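Local coordinates for xylulose kinase (Bifidobacterium adolescentis ATCC 15703, PDB 3I8B), which probably catalyses the ATP-dependent phosphorylation of D-xylulose to D-xylulose 5-phosphate, as a member of the FGGY family of carbohydrate kinases, at residues Val289-Gly294 with Thr426-Ile431; Ser296-Ala301 with Leu327-Asn332; Asn275-Leu280 with Ala318-His323; Gly312-Phe317 with Glu416-Leu421; Ala444-Gly449 with Glu493-Val498. One frame throughout, in Å; residues are numbered along the deposited sequence. Where two conformers were deposited one is given.

Contact 1. Residues Val289-Gly294 with Thr426-Ile431; sequences VSISLG and TRILLI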
# COMPACT_ATOMS: atom_id res chain seq x y z
N VAL A 289 -11.99 6.34 5.30
CA VAL A 289 -11.27 5.09 5.23
C VAL A 289 -11.81 4.29 4.06
O VAL A 289 -13.00 4.40 3.72
CB VAL A 289 -11.39 4.28 6.52
CG1 VAL A 289 -12.81 3.77 6.69
CG2 VAL A 289 -10.39 3.12 6.51
N SER A 290 -10.94 3.52 3.43
CA SER A 290 -11.37 2.59 2.41
C SER A 290 -11.09 1.19 2.91
O SER A 290 -10.06 0.94 3.55
CB SER A 290 -10.61 2.83 1.11
OG SER A 290 -9.26 2.39 1.22
N ILE A 291 -12.02 0.28 2.64
CA ILE A 291 -11.80 -1.13 2.90
C ILE A 291 -11.73 -1.86 1.58
O ILE A 291 -12.72 -1.96 0.85
CB ILE A 291 -12.94 -1.72 3.75
CG1 ILE A 291 -12.87 -1.18 5.17
CG2 ILE A 291 -12.86 -3.24 3.73
CD1 ILE A 291 -14.18 -1.21 5.90
N SER A 292 -10.55 -2.35 1.24
CA SER A 292 -10.39 -3.14 0.04
C SER A 292 -10.47 -4.60 0.45
O SER A 292 -9.60 -5.11 1.17
CB SER A 292 -9.06 -2.84 -0.63
OG SER A 292 -9.05 -3.31 -1.96
N LEU A 293 -11.52 -5.27 0.02
CA LEU A 293 -11.80 -6.63 0.47
C LEU A 293 -11.61 -7.62 -0.67
O LEU A 293 -12.54 -7.87 -1.44
CB LEU A 293 -13.23 -6.70 1.00
CG LEU A 293 -13.61 -7.78 2.01
CD1 LEU A 293 -12.65 -7.78 3.21
CD2 LEU A 293 -15.04 -7.53 2.47
N GLY A 294 -10.41 -8.17 -0.79
CA GLY A 294 -10.17 -9.31 -1.65
C GLY A 294 -10.14 -10.53 -0.74
O GLY A 294 -10.74 -10.50 0.34
N THR A 426 -14.87 9.00 9.58
CA THR A 426 -16.24 9.53 9.51
C THR A 426 -17.00 9.11 8.25
O THR A 426 -18.18 9.42 8.09
CB THR A 426 -16.25 11.07 9.65
OG1 THR A 426 -15.36 11.66 8.70
CG2 THR A 426 -15.82 11.47 11.06
N ARG A 427 -16.32 8.41 7.36
CA ARG A 427 -16.96 7.86 6.16
C ARG A 427 -16.18 6.64 5.70
O ARG A 427 -14.95 6.62 5.74
CB ARG A 427 -16.99 8.92 5.05
CG ARG A 427 -17.70 8.48 3.78
CD ARG A 427 -17.80 9.65 2.81
NE ARG A 427 -16.51 9.94 2.20
CZ ARG A 427 -16.26 9.87 0.89
NH1 ARG A 427 -17.23 9.55 0.04
NH2 ARG A 427 -15.04 10.15 0.43
N ILE A 428 -16.91 5.62 5.24
CA ILE A 428 -16.33 4.35 4.82
C ILE A 428 -16.60 4.08 3.35
O ILE A 428 -17.75 4.14 2.91
CB ILE A 428 -16.96 3.17 5.59
CG1 ILE A 428 -16.96 3.43 7.09
CG2 ILE A 428 -16.25 1.85 5.25
CD1 ILE A 428 -17.67 2.34 7.89
N LEU A 429 -15.55 3.78 2.59
CA LEU A 429 -15.69 3.34 1.22
C LEU A 429 -15.35 1.86 1.16
O LEU A 429 -14.40 1.42 1.79
CB LEU A 429 -14.77 4.12 0.28
CG LEU A 429 -15.14 5.58 0.01
CD1 LEU A 429 -15.07 6.39 1.27
CD2 LEU A 429 -14.24 6.17 -1.07
N LEU A 430 -16.15 1.09 0.42
CA LEU A 430 -15.93 -0.34 0.30
C LEU A 430 -15.64 -0.69 -1.15
O LEU A 430 -16.48 -0.48 -2.03
CB LEU A 430 -17.15 -1.10 0.80
CG LEU A 430 -17.10 -2.62 0.61
CD1 LEU A 430 -15.99 -3.24 1.47
CD2 LEU A 430 -18.46 -3.25 0.92
N ILE A 431 -14.45 -1.23 -1.39
CA ILE A 431 -14.01 -1.58 -2.73
C ILE A 431 -13.47 -3.00 -2.76
O ILE A 431 -13.49 -3.71 -1.75
CB ILE A 431 -12.90 -0.64 -3.21
CG1 ILE A 431 -11.75 -0.63 -2.19
CG2 ILE A 431 -13.45 0.75 -3.46
CD1 ILE A 431 -10.62 0.33 -2.53
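V289 to L293 run parallel to R427 to I431 as neighbouring strands in the mixed sheet of the C-terminal FGGY domain, which belongs to the actin-like ATPase clan. Five backbone hydrogen bonds join them, beginning with V289 N to R427 O at 3.0 Å. The pairs are V289 with I428, S290 with L429, I291 with L430, and S292 with I431. The face of V289, I291, I428 and L430 is built of branched apolar groups. Here I291 fits between I428 and L430. Its CG1 lies anti to the carbonyl carbon (chi1 -70°), and the branch ends with CD1 3.8 Å from I428 CG2. These two side chains run alongside in the same sense. The other branch, CG2, is 3.9 Å from L430 CD1, and those two side chains cross obliquely. V289 CG1 adds a looser touch, 4.2 Å from I428 CG1. L415 and L448, from helices 396-420 and 438-448, cover I291 and I428. On the face of S290, S292, L429 and I431, two small serines lie beside the larger L429 and I431. I431 leans over S292, with CG1 3.8 Å from S292 CB. Within segment 426-431, L429 CD1 sits 3.7 Å above the centre of the R427 guanidinium plane. That guanidinium forms a salt bridge with D288. I431 CG1 stands between its own backbone N and carbonyl carbon (chi1 54°), and it meets I291 O at 3.5 Å.

Contact 2. Residues Ser296-Ala301 with Leu327-Asn332; sequences SGVAAA and LACTIN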
# COMPACT_ATOMS: atom_id res chain seq x y z
N SER A 296 -7.74 -11.27 0.96
CA SER A 296 -7.24 -10.58 2.14
C SER A 296 -7.79 -9.16 2.12
O SER A 296 -8.34 -8.71 1.12
CB SER A 296 -5.72 -10.56 2.17
OG SER A 296 -5.20 -9.56 1.32
N GLY A 297 -7.63 -8.45 3.24
CA GLY A 297 -8.17 -7.10 3.35
C GLY A 297 -7.13 -6.02 3.58
O GLY A 297 -6.05 -6.28 4.12
N VAL A 298 -7.47 -4.80 3.16
CA VAL A 298 -6.68 -3.61 3.45
C VAL A 298 -7.60 -2.47 3.87
O VAL A 298 -8.41 -2.00 3.07
CB VAL A 298 -5.89 -3.13 2.22
CG1 VAL A 298 -5.17 -1.84 2.53
CG2 VAL A 298 -4.90 -4.19 1.77
N ALA A 299 -7.49 -2.04 5.12
CA ALA A 299 -8.18 -0.85 5.60
C ALA A 299 -7.21 0.33 5.67
O ALA A 299 -6.27 0.32 6.46
CB ALA A 299 -8.80 -1.12 6.96
N ALA A 300 -7.45 1.35 4.84
CA ALA A 300 -6.57 2.50 4.78
C ALA A 300 -7.37 3.77 5.04
O ALA A 300 -8.36 4.04 4.35
CB ALA A 300 -5.89 2.56 3.42
N ALA A 301 -6.96 4.52 6.04
CA ALA A 301 -7.64 5.77 6.38
C ALA A 301 -6.68 6.92 6.16
O ALA A 301 -5.46 6.77 6.28
CB ALA A 301 -8.12 5.74 7.83
N LEU A 327 -2.42 2.18 7.69
CA LEU A 327 -2.83 1.10 6.80
C LEU A 327 -2.85 -0.23 7.53
O LEU A 327 -1.83 -0.67 8.07
CB LEU A 327 -1.88 1.02 5.62
CG LEU A 327 -2.35 0.07 4.53
CD1 LEU A 327 -2.80 0.86 3.32
CD2 LEU A 327 -1.23 -0.89 4.16
N ALA A 328 -4.01 -0.88 7.53
CA ALA A 328 -4.22 -2.11 8.28
C ALA A 328 -4.49 -3.28 7.36
O ALA A 328 -5.57 -3.39 6.78
CB ALA A 328 -5.37 -1.93 9.25
N CYS A 329 -3.51 -4.17 7.23
CA CYS A 329 -3.70 -5.38 6.43
C CYS A 329 -4.28 -6.53 7.25
O CYS A 329 -3.85 -6.76 8.38
CB CYS A 329 -2.39 -5.82 5.79
SG CYS A 329 -1.68 -4.58 4.70
N THR A 330 -5.26 -7.22 6.69
CA THR A 330 -5.80 -8.42 7.30
C THR A 330 -5.54 -9.62 6.39
O THR A 330 -5.83 -9.57 5.19
CB THR A 330 -7.31 -8.27 7.60
OG1 THR A 330 -7.97 -7.68 6.47
CG2 THR A 330 -7.53 -7.39 8.83
N ILE A 331 -4.97 -10.68 6.94
CA ILE A 331 -4.77 -11.91 6.18
C ILE A 331 -6.11 -12.44 5.71
O ILE A 331 -6.27 -12.89 4.57
CB ILE A 331 -4.14 -13.01 7.05
CG1 ILE A 331 -2.78 -12.57 7.59
CG2 ILE A 331 -4.04 -14.32 6.25
CD1 ILE A 331 -1.70 -12.54 6.55
N ASN A 332 -7.07 -12.38 6.61
CA ASN A 332 -8.36 -13.00 6.37
C ASN A 332 -9.44 -12.02 5.94
O ASN A 332 -10.02 -11.30 6.76
CB ASN A 332 -8.78 -13.82 7.58
CG ASN A 332 -7.81 -14.94 7.87
OD1 ASN A 332 -7.83 -15.97 7.21
ND2 ASN A 332 -6.91 -14.71 8.82
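L327 packs its CD1 methyl against both A300 and V298. The A300 CB lies 3.5 Å from L327 CD1, and V298 CG1 is 3.7 Å from the same methyl. CG of L327 is anti to the backbone N (chi1 -171°), while chi2 of 109° turns CD1 well off a staggered position. N275 of helix 274-281 touches both V298 and L327. This end is probably near the sugar site: the L327 side chain is about 5 Å from that of Q74, a predicted substrate-binding residue. Along the same face the packing slackens. V298 CG2 and C329 SG are 4.4 Å apart, and both residues are partly exposed. The two segments form an antiparallel strand pair of the mixed sheet in the C-terminal domain. G297 with T330 and A299 with A328 are its hydrogen-bonded pairs, and the A328 N to A299 O bond is 2.8 Å. The face of A299, A328 and T330 is buried, and C414 of helix 396-420 touches A328 and T330. A299 CB and A328 CB stand 4.2 Å apart there. T330 OG1 comes within 3.2 Å of G297 CA, where any CB on G297 would clash with it. Q411 NE2 of helix 396-420 donates to T330 OG1. Past the strand ends, S296 and I331 are partly exposed, and CB of I331 points away from segment 296-301.

Contact 3. Residues Asn275-Leu280 with Ala318-His323; sequences NAMASL and ADCTGH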
# COMPACT_ATOMS: atom_id res chain seq x y z
N ASN A 275 -1.49 2.17 -2.72
CA ASN A 275 -2.55 2.46 -1.75
C ASN A 275 -2.92 3.95 -1.66
O ASN A 275 -4.10 4.30 -1.71
CB ASN A 275 -2.19 1.91 -0.38
CG ASN A 275 -2.24 0.40 -0.34
OD1 ASN A 275 -1.24 -0.27 -0.02
ND2 ASN A 275 -3.39 -0.16 -0.70
N ALA A 276 -1.91 4.81 -1.51
CA ALA A 276 -2.14 6.25 -1.44
C ALA A 276 -2.62 6.86 -2.77
O ALA A 276 -3.38 7.84 -2.79
CB ALA A 276 -0.88 6.98 -0.97
N MSE A 277 -2.16 6.31 -3.88
CA MSE A 277 -2.56 6.85 -5.16
C MSE A 277 -4.05 6.53 -5.36
O MSE A 277 -4.82 7.40 -5.75
CB MSE A 277 -1.68 6.31 -6.30
CG MSE A 277 -0.24 6.82 -6.27
SE MSE A 277 0.11 8.46 -7.39
CE MSE A 277 -0.83 9.77 -6.27
N ALA A 278 -4.44 5.29 -5.06
CA ALA A 278 -5.85 4.89 -5.19
C ALA A 278 -6.72 5.80 -4.34
O ALA A 278 -7.79 6.21 -4.77
CB ALA A 278 -6.06 3.43 -4.77
N SER A 279 -6.25 6.11 -3.13
CA SER A 279 -6.99 6.97 -2.22
C SER A 279 -7.22 8.37 -2.81
O SER A 279 -8.31 8.94 -2.71
CB SER A 279 -6.30 7.06 -0.86
OG SER A 279 -6.09 5.74 -0.34
N LEU A 280 -6.17 8.93 -3.42
CA LEU A 280 -6.29 10.19 -4.13
C LEU A 280 -7.33 10.05 -5.26
O LEU A 280 -8.20 10.87 -5.40
CB LEU A 280 -4.93 10.63 -4.68
CG LEU A 280 -4.83 12.06 -5.21
CD1 LEU A 280 -5.03 13.10 -4.11
CD2 LEU A 280 -3.50 12.26 -5.92
N ALA A 318 2.50 7.48 4.71
CA ALA A 318 2.00 8.80 4.35
C ALA A 318 1.07 8.67 3.15
O ALA A 318 1.19 7.74 2.36
CB ALA A 318 3.15 9.74 4.04
N ASP A 319 0.15 9.62 3.01
CA ASP A 319 -0.75 9.61 1.86
C ASP A 319 -0.19 10.56 0.79
O ASP A 319 0.96 11.00 0.89
CB ASP A 319 -2.16 10.04 2.27
CG ASP A 319 -2.35 11.55 2.27
OD1 ASP A 319 -1.36 12.30 2.44
OD2 ASP A 319 -3.49 12.00 2.09
N CYS A 320 -1.01 10.88 -0.21
CA CYS A 320 -0.57 11.75 -1.32
C CYS A 320 -1.10 13.17 -1.27
O CYS A 320 -1.16 13.86 -2.30
CB CYS A 320 -0.93 11.12 -2.67
SG CYS A 320 0.04 9.64 -3.07
N THR A 321 -1.48 13.64 -0.08
CA THR A 321 -1.98 15.01 0.05
C THR A 321 -1.23 15.78 1.13
O THR A 321 -1.68 16.83 1.59
CB THR A 321 -3.48 15.04 0.36
OG1 THR A 321 -3.71 14.54 1.68
CG2 THR A 321 -4.24 14.20 -0.64
N GLY A 322 -0.06 15.28 1.49
CA GLY A 322 0.73 15.88 2.55
C GLY A 322 0.32 15.37 3.92
O GLY A 322 0.76 15.89 4.94
N HIS A 323 -0.51 14.34 3.96
CA HIS A 323 -0.99 13.82 5.23
C HIS A 323 -0.58 12.38 5.50
O HIS A 323 0.48 11.94 5.05
CB HIS A 323 -2.51 14.01 5.33
CG HIS A 323 -2.92 15.45 5.26
ND1 HIS A 323 -3.40 16.03 4.10
CD2 HIS A 323 -2.89 16.43 6.19
CE1 HIS A 323 -3.67 17.30 4.32
NE2 HIS A 323 -3.36 17.57 5.58
O HOH W 1 -3.52 9.83 -0.90
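A276 and D319 bring their CA atoms to 4.9 Å, where helix 274-281 passes the irregular loop between strands 315-318 and 324-330. No direct hydrogen bond links the two backbones. A water bridges them instead, donating to A276 O at 2.7 Å and accepting from C320 N. The main side chain is C320. Its SG is anti to the carbonyl carbon (chi1 -70°) and meets A276 CB at 3.5 Å. The CE methyl of M277, a selenomethionine, reaches the same SG at 3.3 Å. Beyond it, L280 CD1 touches T321 CG2 at 3.7 Å, and the two side chains run alongside in opposing senses. D319 holds the loop. Its OD1 takes the N-H groups of T321, an Asx turn, and of H323, from opposite faces of the carboxylate. OD2 uses its syn lone pair for T321 OG1, at 2.6 Å, and that hydroxyl accepts in the ring plane from H323 ND1. An alanine at T321 would probably leave D319 OD2 and H323 ND1 without this partner, free the imidazole to turn, and open a gap beside L280. The acid is thus engaged within the loop, while apolar contacts and one water join the N-terminal and C-terminal family regions.

Contact 4. Residues Gly312-Phe317 with Glu416-Leu421; sequences GAVSGF and ELIRSL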
# COMPACT_ATOMS: atom_id res chain seq x y z
N GLY A 312 2.64 -2.59 16.11
CA GLY A 312 3.24 -2.98 14.85
C GLY A 312 2.29 -3.72 13.92
O GLY A 312 2.73 -4.43 13.02
N ALA A 313 0.99 -3.56 14.15
CA ALA A 313 -0.01 -4.11 13.24
C ALA A 313 -0.30 -3.10 12.12
O ALA A 313 -0.15 -3.40 10.93
CB ALA A 313 -1.30 -4.45 13.99
N VAL A 314 -0.73 -1.92 12.52
CA VAL A 314 -1.05 -0.89 11.55
C VAL A 314 0.22 -0.19 11.09
O VAL A 314 0.99 0.32 11.91
CB VAL A 314 -2.05 0.14 12.12
CG1 VAL A 314 -2.62 1.00 11.00
CG2 VAL A 314 -3.18 -0.57 12.85
N SER A 315 0.44 -0.18 9.78
CA SER A 315 1.52 0.57 9.16
C SER A 315 1.30 2.08 9.26
O SER A 315 0.17 2.57 9.12
CB SER A 315 1.65 0.18 7.68
OG SER A 315 2.05 -1.16 7.51
N GLY A 316 2.37 2.83 9.46
CA GLY A 316 2.30 4.27 9.51
C GLY A 316 2.85 4.91 8.25
O GLY A 316 3.94 5.49 8.26
N PHE A 317 2.10 4.79 7.16
CA PHE A 317 2.52 5.36 5.88
C PHE A 317 2.02 6.79 5.74
O PHE A 317 1.21 7.26 6.54
CB PHE A 317 1.99 4.53 4.71
CG PHE A 317 2.48 3.11 4.68
CD1 PHE A 317 3.65 2.74 5.35
CD2 PHE A 317 1.79 2.13 3.97
CE1 PHE A 317 4.10 1.43 5.33
CE2 PHE A 317 2.25 0.82 3.93
CZ PHE A 317 3.40 0.47 4.61
N GLU A 416 -11.52 0.45 14.52
CA GLU A 416 -11.38 0.85 15.92
C GLU A 416 -9.92 1.02 16.32
O GLU A 416 -9.58 1.91 17.10
CB GLU A 416 -12.06 -0.17 16.83
CG GLU A 416 -13.55 -0.24 16.62
CD GLU A 416 -14.20 1.11 16.80
OE1 GLU A 416 -13.64 1.94 17.54
OE2 GLU A 416 -15.27 1.35 16.19
N LEU A 417 -9.06 0.16 15.80
CA LEU A 417 -7.64 0.28 16.07
C LEU A 417 -7.08 1.57 15.45
O LEU A 417 -6.32 2.31 16.09
CB LEU A 417 -6.91 -0.93 15.52
CG LEU A 417 -5.41 -1.02 15.76
CD1 LEU A 417 -5.10 -1.00 17.25
CD2 LEU A 417 -4.88 -2.29 15.13
N ILE A 418 -7.45 1.84 14.20
CA ILE A 418 -6.99 3.08 13.55
C ILE A 418 -7.49 4.30 14.32
O ILE A 418 -6.72 5.21 14.61
CB ILE A 418 -7.40 3.14 12.07
CG1 ILE A 418 -6.59 2.10 11.28
CG2 ILE A 418 -7.19 4.57 11.51
CD1 ILE A 418 -7.02 1.88 9.84
N ARG A 419 -8.77 4.30 14.69
CA ARG A 419 -9.31 5.35 15.55
C ARG A 419 -8.50 5.52 16.83
O ARG A 419 -8.27 6.64 17.28
CB ARG A 419 -10.78 5.07 15.90
CG ARG A 419 -11.72 5.15 14.73
CD ARG A 419 -13.16 4.95 15.19
NE ARG A 419 -14.12 5.32 14.15
CZ ARG A 419 -15.02 4.49 13.63
NH1 ARG A 419 -15.11 3.24 14.06
NH2 ARG A 419 -15.85 4.93 12.69
N SER A 420 -8.06 4.40 17.41
CA SER A 420 -7.31 4.43 18.66
C SER A 420 -5.94 5.10 18.50
O SER A 420 -5.35 5.55 19.48
CB SER A 420 -7.14 3.01 19.23
OG SER A 420 -6.00 2.38 18.67
N LEU A 421 -5.46 5.17 17.26
CA LEU A 421 -4.21 5.87 16.96
C LEU A 421 -4.43 7.39 16.81
O LEU A 421 -3.51 8.12 16.45
CB LEU A 421 -3.57 5.31 15.68
CG LEU A 421 -3.36 3.80 15.63
CD1 LEU A 421 -2.74 3.38 14.30
CD2 LEU A 421 -2.51 3.30 16.80
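V314 meets L417, I418 and L421 near the C-terminal end of helix 396-420. This is helix-on-sheet packing in the C-terminal FGGY domain, with the helix against the edge of the sheet that carries strand 315-318. V314 CB is 4.0 Å from L421 CD1. The side chain then forks. CG1, anti to the backbone N (chi1 -166°), lies 4.1 Å from I418 CG1, and these two side chains cross at about a right angle. CG1 is also near L421 CD1. The other branch, CG2, is pressed against L417. It stands 3.3 Å from L417 CD2, tighter than usual for two carbons, and 3.7 Å from L417 CG. An alanine at V314 would probably open a gap beside L417 and I418, leaving the L417 methyls freer to turn. P326 of strand 324-330 touches both V314 and I418. The backbone N atoms of A313 and V314 both hydrogen-bond to D309 OD2. A313 CB adds a looser touch to L417 CD2, at 4.3 Å. On the helix, the hydroxyl OG of S420 donates to L417 O at 2.6 Å.

Contact 5. Residues Ala444-Gly449 with Glu493-Val498; sequences APSILG and EPTEAV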
# COMPACT_ATOMS: atom_id res chain seq x y z
N ALA A 444 -22.78 -4.98 6.11
CA ALA A 444 -21.71 -4.02 6.43
C ALA A 444 -22.13 -2.82 7.29
O ALA A 444 -21.51 -2.55 8.32
CB ALA A 444 -21.01 -3.55 5.16
N PRO A 445 -23.19 -2.11 6.89
CA PRO A 445 -23.54 -0.89 7.65
C PRO A 445 -23.85 -1.21 9.09
O PRO A 445 -23.40 -0.50 10.00
CB PRO A 445 -24.81 -0.38 6.94
CG PRO A 445 -24.75 -0.98 5.57
CD PRO A 445 -24.11 -2.34 5.76
N SER A 446 -24.63 -2.27 9.29
CA SER A 446 -25.02 -2.77 10.61
C SER A 446 -23.82 -2.98 11.53
O SER A 446 -23.77 -2.45 12.65
CB SER A 446 -25.79 -4.09 10.45
OG SER A 446 -25.84 -4.83 11.65
N ILE A 447 -22.85 -3.76 11.07
CA ILE A 447 -21.76 -4.12 11.97
C ILE A 447 -20.58 -3.13 11.92
O ILE A 447 -19.93 -2.89 12.94
CB ILE A 447 -21.37 -5.65 11.87
CG1 ILE A 447 -19.97 -5.87 11.32
CG2 ILE A 447 -22.46 -6.50 11.16
CD1 ILE A 447 -18.96 -5.90 12.41
N LEU A 448 -20.33 -2.50 10.78
CA LEU A 448 -19.29 -1.46 10.71
C LEU A 448 -19.73 -0.22 11.49
O LEU A 448 -18.90 0.53 12.01
CB LEU A 448 -18.93 -1.10 9.27
CG LEU A 448 -18.30 -2.23 8.45
CD1 LEU A 448 -17.90 -1.71 7.09
CD2 LEU A 448 -17.11 -2.81 9.19
N GLY A 449 -21.03 -0.01 11.56
CA GLY A 449 -21.59 1.03 12.41
C GLY A 449 -21.87 2.35 11.72
O GLY A 449 -22.07 3.36 12.39
N GLU A 493 -29.39 -0.11 10.31
CA GLU A 493 -29.31 0.20 11.73
C GLU A 493 -28.11 -0.50 12.36
O GLU A 493 -27.88 -1.68 12.13
CB GLU A 493 -30.60 -0.17 12.45
CG GLU A 493 -31.75 0.78 12.14
CD GLU A 493 -31.37 2.23 12.41
OE1 GLU A 493 -31.07 2.56 13.58
OE2 GLU A 493 -31.37 3.04 11.45
N PRO A 494 -27.33 0.25 13.14
CA PRO A 494 -26.19 -0.29 13.88
C PRO A 494 -26.60 -1.35 14.89
O PRO A 494 -27.59 -1.18 15.61
CB PRO A 494 -25.64 0.94 14.61
CG PRO A 494 -26.06 2.10 13.75
CD PRO A 494 -27.41 1.72 13.22
N THR A 495 -25.86 -2.45 14.93
CA THR A 495 -26.04 -3.48 15.94
C THR A 495 -24.71 -3.66 16.67
O THR A 495 -23.86 -4.44 16.25
CB THR A 495 -26.46 -4.81 15.31
OG1 THR A 495 -25.46 -5.23 14.37
CG2 THR A 495 -27.80 -4.66 14.60
N GLU A 496 -24.54 -2.91 17.75
CA GLU A 496 -23.25 -2.81 18.42
C GLU A 496 -22.88 -4.12 19.12
O GLU A 496 -21.70 -4.47 19.21
CB GLU A 496 -23.26 -1.64 19.41
CG GLU A 496 -21.89 -1.21 19.90
CD GLU A 496 -20.89 -1.07 18.77
OE1 GLU A 496 -21.14 -0.28 17.83
OE2 GLU A 496 -19.84 -1.75 18.83
N ALA A 497 -23.89 -4.86 19.57
CA ALA A 497 -23.67 -6.09 20.32
C ALA A 497 -22.92 -7.16 19.52
O ALA A 497 -22.20 -7.98 20.09
CB ALA A 497 -24.99 -6.64 20.84
N VAL A 498 -23.07 -7.14 18.20
CA VAL A 498 -22.32 -8.06 17.35
C VAL A 498 -20.82 -7.85 17.54
O VAL A 498 -20.10 -8.76 17.95
CB VAL A 498 -22.71 -7.93 15.86
CG1 VAL A 498 -21.88 -8.90 15.01
CG2 VAL A 498 -24.20 -8.21 15.68
O HOH W 2 -22.49 -1.60 15.18
O HOH W 3 -21.20 -4.62 15.29
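S446 and T495 join the end of helix 438-448 to the loop leading into the C-terminal helix 496-506, a helix end packed on a loop beside helix 396-420. Their hydroxyls face each other, and T495 OG1 donates to S446 OG at 2.8 Å. S446 OG is anti to its backbone N (chi1 162°). T495 OG1 lies between its own backbone N and carbonyl carbon (chi1 59°). The T495 methyl stands beside the same acceptor, with CG2 3.5 Å from S446 OG, so both branches of the threonine meet the serine hydroxyl. The backbones add a second bond, from T495 N to S446 O at 3.1 Å. Its donor sits 37° above the carbonyl plane. Two CA-H...O contacts accompany it. S446 CA is 3.4 Å from E493 O, and P494 CA is 3.5 Å from S446 O. The S446 carbonyl therefore receives T495 N and the P494 CA together. The CB atoms of E493 and P494 point away from segment 444-449, and both residues are exposed. The helix is kinked here: the backbone N atoms of P445 and S446 make no bond to the turn before. G449, the first residue to leave helical angles, has a positive phi. On the inner side, I447 and V498 both touch C409 of helix 396-420. R412 NE of that helix donates a hydrogen bond to I447 O, and R412 NH2 forms a salt bridge with E496. The contact lies at the surface, in the periphery of the chain. One water lies between S446 O and E496 OE1, and a second lies 2.8 Å from T495 O and also reaches I447 O.

In the fold
Contacts 1, 2 and 4 share the mixed sheet of the C-terminal domain. Strands 288-293 and 297-301 are neighbours in it, so contacts 1 and 2 touch, with centres 10 Å apart. Contact 4 adds the outermost strand 315-318 and helix 396-420, also 10 Å from contact 2. The segments of contact 3 alternate in sequence with those of contacts 1, 2 and 4, and contact 3 ties helix 274-281 to the loop after strand 315-318. It thus joins the N-terminal and C-terminal family regions, near the predicted active site. Contact 5 follows all the others in sequence. It lies at the periphery, about 28 Å from contact 3 between centres, yet its helix touches contact 1.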